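Local coordinates for helix-turn-helix domain-containing protein (PDB 3KE2) that is of unknown function but carries a winged helix-turn-helix domain, the kind of fold that commonly binds DNA, at residues A[19-24]-A[51-56]; A[23-28]-A[37-42]. All blocks are in the same frame, centred on the assembly; numbering follows the deposited sequence. Where two conformers were deposited one is given.

Read from the N terminus, the chain first lays down helix 14-31, and both contacts start from it, overlapping at L23 and Y24. Contact 2 comes first, closing a short loop of eight residues as helix 36-43 turns back on the C-terminal half of that helix. The chain then runs on through helix 47-55, whose end returns to segment 19-24 in contact 1; this wider loop of 26 residues encloses the smaller one. The two sites meet where A53 CB packs 3.7 Å from L25 CD1. Together they tie the second and third helices of the winged-helix bundle to the first, ahead of the β-hairpin of strands 63-67 and 77-82.

Contact 1: A[19-24]-A[51-56]; sequences FLRKLY and QDAIAS
K22 starts with CG anti to its carbonyl carbon (chi1 -51°) and bends only at the end of its chain, where chi4 of -56° swings NZ toward S56; the serine answers with OG tucked between its own backbone N and carbonyl carbon (chi1 63°). The pairing joins the first and third helices of a winged helix-turn-helix domain, helix 14-31 and helix 47-55, the latter holding the place in the order of the fold that the recognition helix takes in DNA-binding relatives. It is an example of a lysine reaching the last turn of a neighbouring helix through a serine hydroxyl that itself bonds back to a main-chain carbonyl. K22 NZ donates to S56 OG over 2.8 Å, while the aliphatic part of the lysine lies beside the same hydroxyl, with K22 CE 3.4 Å from S56 OG. The same hydroxyl accepts from K22 NZ and donates to A53 O, S56 OG lying 2.9 Å from A53 O. The ammonium group thus probably polarises the hydroxyl and strengthens its hold on the carbonyl.

The helices come close here, the CA atoms of K22 and A53 being 6.0 Å apart, and the small side chain of A53 faces helix 14-31. F57, just beyond the helix end, touches K22 as well. A methionine in place of K22 would probably leave S56 OG without its charged donor across the interface. S56 is the first residue to depart from helical geometry, and A53 O receives both S56 OG and S56 N, at 3.0 Å for the amide, from the same face of its carbonyl plane.

Contact 2: A[23-28]-A[37-42]; sequences LYLAHL and LSLGKL. With NO3 (nitrate ion), chain D.
L28 meets L39 and L42 through methyl groups alone: L28 CD1 lies 4.0 Å from L39 CD2, and L28 CD2 is 4.1 Å from L42 CD2. The side chains of L28 and L42 reach toward each other tip to tip, the latter extending from a CG anti to its backbone N (chi1 173°), whereas L39 passes L28 at a slant. L25 adds a looser touch, its CD2 standing 4.2 Å from L39 CD2.

Behind this first shell, the ring of Y24 supports L28 from within its own helix, with L28 CG 3.9 Å above one face near the rim. L50 of helix 47-55 packs on both L25 and L39, joining the two helices to the third member of the winged-helix bundle. At the start of helix 36-43, a nitrate ion, probably from the crystallisation liquor, accepts from the backbone amides of L36 and L37, as suits an anion at a helix N terminus.

The segment axes approach no nearer than 12.0 Å, at 114° between their directions. The leucines span that separation without a hydrogen bond between the segments, so van der Waals and hydrophobic packing, rather than directional bonding, hold this crossing.

Contact 1: A[19-24]-A[51-56]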
loop_
_atom_site.group_PDB
_atom_site.type_symbol
_atom_site.label_atom_id
_atom_site.label_comp_id
_atom_site.label_asym_id
_atom_site.label_seq_id
_atom_site.Cartn_x
_atom_site.Cartn_y
_atom_site.Cartn_z
ATOM N N PHE A 19 -3.285 -5.640 3.361
ATOM C CA PHE A 19 -2.374 -4.918 2.474
ATOM C C PHE A 19 -1.216 -5.819 2.062
ATOM O O PHE A 19 -0.891 -5.925 0.894
ATOM C CB PHE A 19 -1.883 -3.630 3.177
ATOM C CG PHE A 19 -0.832 -2.850 2.411
ATOM C CD1 PHE A 19 -1.192 -1.997 1.382
ATOM C CD2 PHE A 19 0.521 -2.942 2.765
ATOM C CE1 PHE A 19 -0.228 -1.295 0.687
ATOM C CE2 PHE A 19 1.477 -2.234 2.081
ATOM C CZ PHE A 19 1.107 -1.414 1.038
ATOM N N LEU A 20 -0.597 -6.476 3.026
ATOM C CA LEU A 20 0.510 -7.356 2.721
ATOM C C LEU A 20 0.056 -8.523 1.816
ATOM O O LEU A 20 0.858 -9.066 1.042
ATOM C CB LEU A 20 1.153 -7.877 4.010
ATOM C CG LEU A 20 1.855 -6.849 4.915
ATOM C CD1 LEU A 20 2.205 -7.503 6.222
ATOM C CD2 LEU A 20 3.102 -6.236 4.267
ATOM N N ARG A 21 -1.220 -8.908 1.914
ATOM C CA ARG A 21 -1.781 -9.966 1.090
ATOM C C ARG A 21 -1.716 -9.531 -0.353
ATOM O O ARG A 21 -1.342 -10.293 -1.241
ATOM C CB ARG A 21 -3.245 -10.251 1.487
ATOM C CG ARG A 21 -3.955 -11.377 0.670
ATOM C CD ARG A 21 -5.425 -11.649 1.127
ATOM N NE ARG A 21 -5.546 -11.907 2.568
ATOM C CZ ARG A 21 -6.106 -11.067 3.433
ATOM N NH1 ARG A 21 -6.661 -9.956 2.990
ATOM N NH2 ARG A 21 -6.166 -11.364 4.724
ATOM N N LYS A 22 -2.084 -8.271 -0.592
ATOM C CA LYS A 22 -2.081 -7.769 -1.961
ATOM C C LYS A 22 -0.653 -7.715 -2.455
ATOM O O LYS A 22 -0.396 -8.096 -3.588
ATOM C CB LYS A 22 -2.769 -6.395 -2.097
ATOM C CG LYS A 22 -4.186 -6.305 -1.457
ATOM C CD LYS A 22 -4.841 -4.907 -1.648
ATOM C CE LYS A 22 -5.826 -4.516 -0.488
ATOM N NZ LYS A 22 -6.922 -5.476 -0.219
ATOM N N LEU A 23 0.290 -7.279 -1.622
ATOM C CA LEU A 23 1.692 -7.208 -2.083
ATOM C C LEU A 23 2.295 -8.565 -2.347
ATOM O O LEU A 23 3.128 -8.721 -3.254
ATOM C CB LEU A 23 2.588 -6.451 -1.100
ATOM C CG LEU A 23 2.758 -4.946 -1.261
ATOM C CD1 LEU A 23 1.501 -4.252 -1.623
ATOM C CD2 LEU A 23 3.334 -4.411 0.056
ATOM N N TYR A 24 1.876 -9.543 -1.547
ATOM C CA TYR A 24 2.385 -10.908 -1.666
ATOM C C TYR A 24 1.881 -11.533 -2.955
ATOM O O TYR A 24 2.658 -12.173 -3.701
ATOM C CB TYR A 24 1.986 -11.763 -0.461
ATOM C CG TYR A 24 2.607 -13.132 -0.491
ATOM C CD1 TYR A 24 3.961 -13.309 -0.246
ATOM C CD2 TYR A 24 1.851 -14.248 -0.751
ATOM C CE1 TYR A 24 4.550 -14.585 -0.280
ATOM C CE2 TYR A 24 2.425 -15.514 -0.788
ATOM C CZ TYR A 24 3.774 -15.677 -0.554
ATOM O OH TYR A 24 4.321 -16.951 -0.585
ATOM N N GLN A 51 -10.007 -13.524 -5.676
ATOM C CA GLN A 51 -10.726 -12.569 -6.542
ATOM C C GLN A 51 -10.835 -11.215 -5.865
ATOM O O GLN A 51 -10.582 -10.200 -6.487
ATOM C CB GLN A 51 -12.149 -13.044 -6.903
ATOM C CG GLN A 51 -12.269 -14.245 -7.837
ATOM C CD GLN A 51 -13.740 -14.682 -8.090
ATOM O OE1 GLN A 51 -14.672 -14.057 -7.578
ATOM N NE2 GLN A 51 -13.943 -15.756 -8.882
ATOM N N ASP A 52 -11.223 -11.212 -4.591
ATOM C CA ASP A 52 -11.402 -9.967 -3.830
ATOM C C ASP A 52 -10.098 -9.238 -3.619
ATOM O O ASP A 52 -10.072 -8.018 -3.653
ATOM C CB ASP A 52 -12.070 -10.203 -2.449
ATOM C CG ASP A 52 -13.541 -10.670 -2.539
ATOM O OD1 ASP A 52 -14.045 -11.034 -3.625
ATOM O OD2 ASP A 52 -14.197 -10.697 -1.482
ATOM N N ALA A 53 -9.018 -9.963 -3.366
ATOM C CA ALA A 53 -7.724 -9.298 -3.158
ATOM C C ALA A 53 -7.305 -8.649 -4.459
ATOM O O ALA A 53 -6.989 -7.459 -4.505
ATOM C CB ALA A 53 -6.685 -10.266 -2.698
ATOM N N ILE A 54 -7.357 -9.437 -5.528
ATOM C CA ILE A 54 -7.004 -8.964 -6.865
ATOM C C ILE A 54 -7.920 -7.817 -7.260
ATOM O O ILE A 54 -7.473 -6.811 -7.824
ATOM C CB ILE A 54 -7.082 -10.093 -7.883
ATOM C CG1 ILE A 54 -5.966 -11.093 -7.607
ATOM C CG2 ILE A 54 -6.932 -9.565 -9.270
ATOM C CD1 ILE A 54 -6.078 -12.376 -8.415
ATOM N N ALA A 55 -9.193 -7.939 -6.924
ATOM C CA ALA A 55 -10.136 -6.884 -7.253
ATOM C C ALA A 55 -9.717 -5.567 -6.644
ATOM O O ALA A 55 -9.962 -4.534 -7.232
ATOM C CB ALA A 55 -11.560 -7.246 -6.789
ATOM N N SER A 56 -9.073 -5.594 -5.482
ATOM C CA SER A 56 -8.690 -4.351 -4.813
ATOM C C SER A 56 -7.238 -3.857 -5.079
ATOM O O SER A 56 -6.785 -2.923 -4.440
ATOM C CB SER A 56 -8.960 -4.477 -3.292
ATOM O OG SER A 56 -8.161 -5.505 -2.718
#

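Contact 2: A[23-28]-A[37-42]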
loop_
_atom_site.group_PDB
_atom_site.type_symbol
_atom_site.label_atom_id
_atom_site.label_comp_id
_atom_site.label_asym_id
_atom_site.label_seq_id
_atom_site.Cartn_x
_atom_site.Cartn_y
_atom_site.Cartn_z
ATOM N N LEU A 23 0.290 -7.279 -1.622
ATOM C CA LEU A 23 1.692 -7.208 -2.083
ATOM C C LEU A 23 2.295 -8.565 -2.347
ATOM O O LEU A 23 3.128 -8.721 -3.254
ATOM C CB LEU A 23 2.588 -6.451 -1.100
ATOM C CG LEU A 23 2.758 -4.946 -1.261
ATOM C CD1 LEU A 23 1.501 -4.252 -1.623
ATOM C CD2 LEU A 23 3.334 -4.411 0.056
ATOM N N TYR A 24 1.876 -9.543 -1.547
ATOM C CA TYR A 24 2.385 -10.908 -1.666
ATOM C C TYR A 24 1.881 -11.533 -2.955
ATOM O O TYR A 24 2.658 -12.173 -3.701
ATOM C CB TYR A 24 1.986 -11.763 -0.461
ATOM C CG TYR A 24 2.607 -13.132 -0.491
ATOM C CD1 TYR A 24 3.961 -13.309 -0.246
ATOM C CD2 TYR A 24 1.851 -14.248 -0.751
ATOM C CE1 TYR A 24 4.550 -14.585 -0.280
ATOM C CE2 TYR A 24 2.425 -15.514 -0.788
ATOM C CZ TYR A 24 3.774 -15.677 -0.554
ATOM O OH TYR A 24 4.321 -16.951 -0.585
ATOM N N LEU A 25 0.587 -11.366 -3.223
ATOM C CA LEU A 25 0.030 -11.910 -4.462
ATOM C C LEU A 25 0.746 -11.274 -5.659
ATOM O O LEU A 25 1.218 -11.964 -6.570
ATOM C CB LEU A 25 -1.463 -11.676 -4.546
ATOM C CG LEU A 25 -2.303 -12.535 -3.650
ATOM C CD1 LEU A 25 -3.761 -12.228 -3.901
ATOM C CD2 LEU A 25 -1.988 -13.961 -3.976
ATOM N N ALA A 26 0.870 -9.957 -5.610
ATOM C CA ALA A 26 1.506 -9.240 -6.678
ATOM C C ALA A 26 2.915 -9.767 -6.896
ATOM O O ALA A 26 3.366 -9.863 -8.028
ATOM C CB ALA A 26 1.528 -7.749 -6.365
ATOM N N HIS A 27 3.620 -10.089 -5.820
ATOM C CA HIS A 27 4.988 -10.633 -5.936
ATOM C C HIS A 27 4.936 -11.998 -6.624
ATOM O O HIS A 27 5.687 -12.246 -7.546
ATOM C CB HIS A 27 5.650 -10.688 -4.546
ATOM C CG HIS A 27 6.974 -11.390 -4.495
ATOM N ND1 HIS A 27 8.177 -10.737 -4.691
ATOM C CD2 HIS A 27 7.287 -12.676 -4.191
ATOM C CE1 HIS A 27 9.171 -11.599 -4.542
ATOM N NE2 HIS A 27 8.659 -12.781 -4.235
ATOM N N LEU A 28 4.024 -12.867 -6.191
ATOM C CA LEU A 28 3.886 -14.180 -6.796
ATOM C C LEU A 28 3.604 -14.079 -8.301
ATOM O O LEU A 28 4.275 -14.715 -9.108
ATOM C CB LEU A 28 2.773 -14.949 -6.118
ATOM C CG LEU A 28 3.033 -15.437 -4.697
ATOM C CD1 LEU A 28 1.777 -16.135 -4.222
ATOM C CD2 LEU A 28 4.258 -16.361 -4.600
ATOM N N LEU A 37 -6.650 -20.581 -10.154
ATOM C CA LEU A 37 -6.460 -21.975 -9.827
ATOM C C LEU A 37 -5.025 -22.262 -9.358
ATOM O O LEU A 37 -4.827 -22.989 -8.388
ATOM C CB LEU A 37 -6.799 -22.842 -11.037
ATOM C CG LEU A 37 -6.860 -24.333 -10.708
ATOM C CD1 LEU A 37 -7.739 -24.581 -9.421
ATOM C CD2 LEU A 37 -7.332 -25.160 -11.927
ATOM N N SER A 38 -4.026 -21.678 -10.023
ATOM C CA SER A 38 -2.637 -21.924 -9.607
ATOM C C SER A 38 -2.377 -21.227 -8.274
ATOM O O SER A 38 -1.792 -21.822 -7.375
ATOM C CB SER A 38 -1.596 -21.513 -10.676
ATOM O OG SER A 38 -1.579 -20.124 -10.919
ATOM N N LEU A 39 -2.836 -19.987 -8.136
ATOM C CA LEU A 39 -2.663 -19.287 -6.874
ATOM C C LEU A 39 -3.331 -20.052 -5.698
ATOM O O LEU A 39 -2.789 -20.108 -4.603
ATOM C CB LEU A 39 -3.190 -17.848 -6.969
ATOM C CG LEU A 39 -2.317 -16.908 -7.818
ATOM C CD1 LEU A 39 -3.042 -15.618 -8.178
ATOM C CD2 LEU A 39 -1.000 -16.609 -7.108
ATOM N N GLY A 40 -4.480 -20.668 -5.943
ATOM C CA GLY A 40 -5.174 -21.385 -4.892
ATOM C C GLY A 40 -4.403 -22.582 -4.372
ATOM O O GLY A 40 -4.278 -22.766 -3.155
ATOM N N LYS A 41 -3.867 -23.378 -5.295
ATOM C CA LYS A 41 -3.117 -24.590 -4.936
ATOM C C LYS A 41 -1.802 -24.280 -4.230
ATOM O O LYS A 41 -1.379 -25.042 -3.348
ATOM C CB LYS A 41 -2.832 -25.416 -6.162
ATOM C CG LYS A 41 -4.056 -25.971 -6.818
ATOM C CD LYS A 41 -3.667 -26.647 -8.122
ATOM C CE LYS A 41 -4.815 -27.421 -8.757
ATOM N NZ LYS A 41 -4.376 -28.034 -10.053
ATOM N N LEU A 42 -1.172 -23.171 -4.617
ATOM C CA LEU A 42 0.090 -22.742 -4.016
ATOM C C LEU A 42 -0.048 -22.076 -2.666
ATOM O O LEU A 42 0.774 -22.303 -1.790
ATOM C CB LEU A 42 0.815 -21.728 -4.922
ATOM C CG LEU A 42 2.074 -21.063 -4.328
ATOM C CD1 LEU A 42 3.165 -22.101 -3.970
ATOM C CD2 LEU A 42 2.600 -20.028 -5.284
HETATM N N NO3 D . -8.459 -19.013 -13.378
HETATM O O1 NO3 D . -8.206 -17.690 -13.044
HETATM O O2 NO3 D . -9.460 -19.310 -14.303
HETATM O O3 NO3 D . -7.693 -20.013 -12.781
#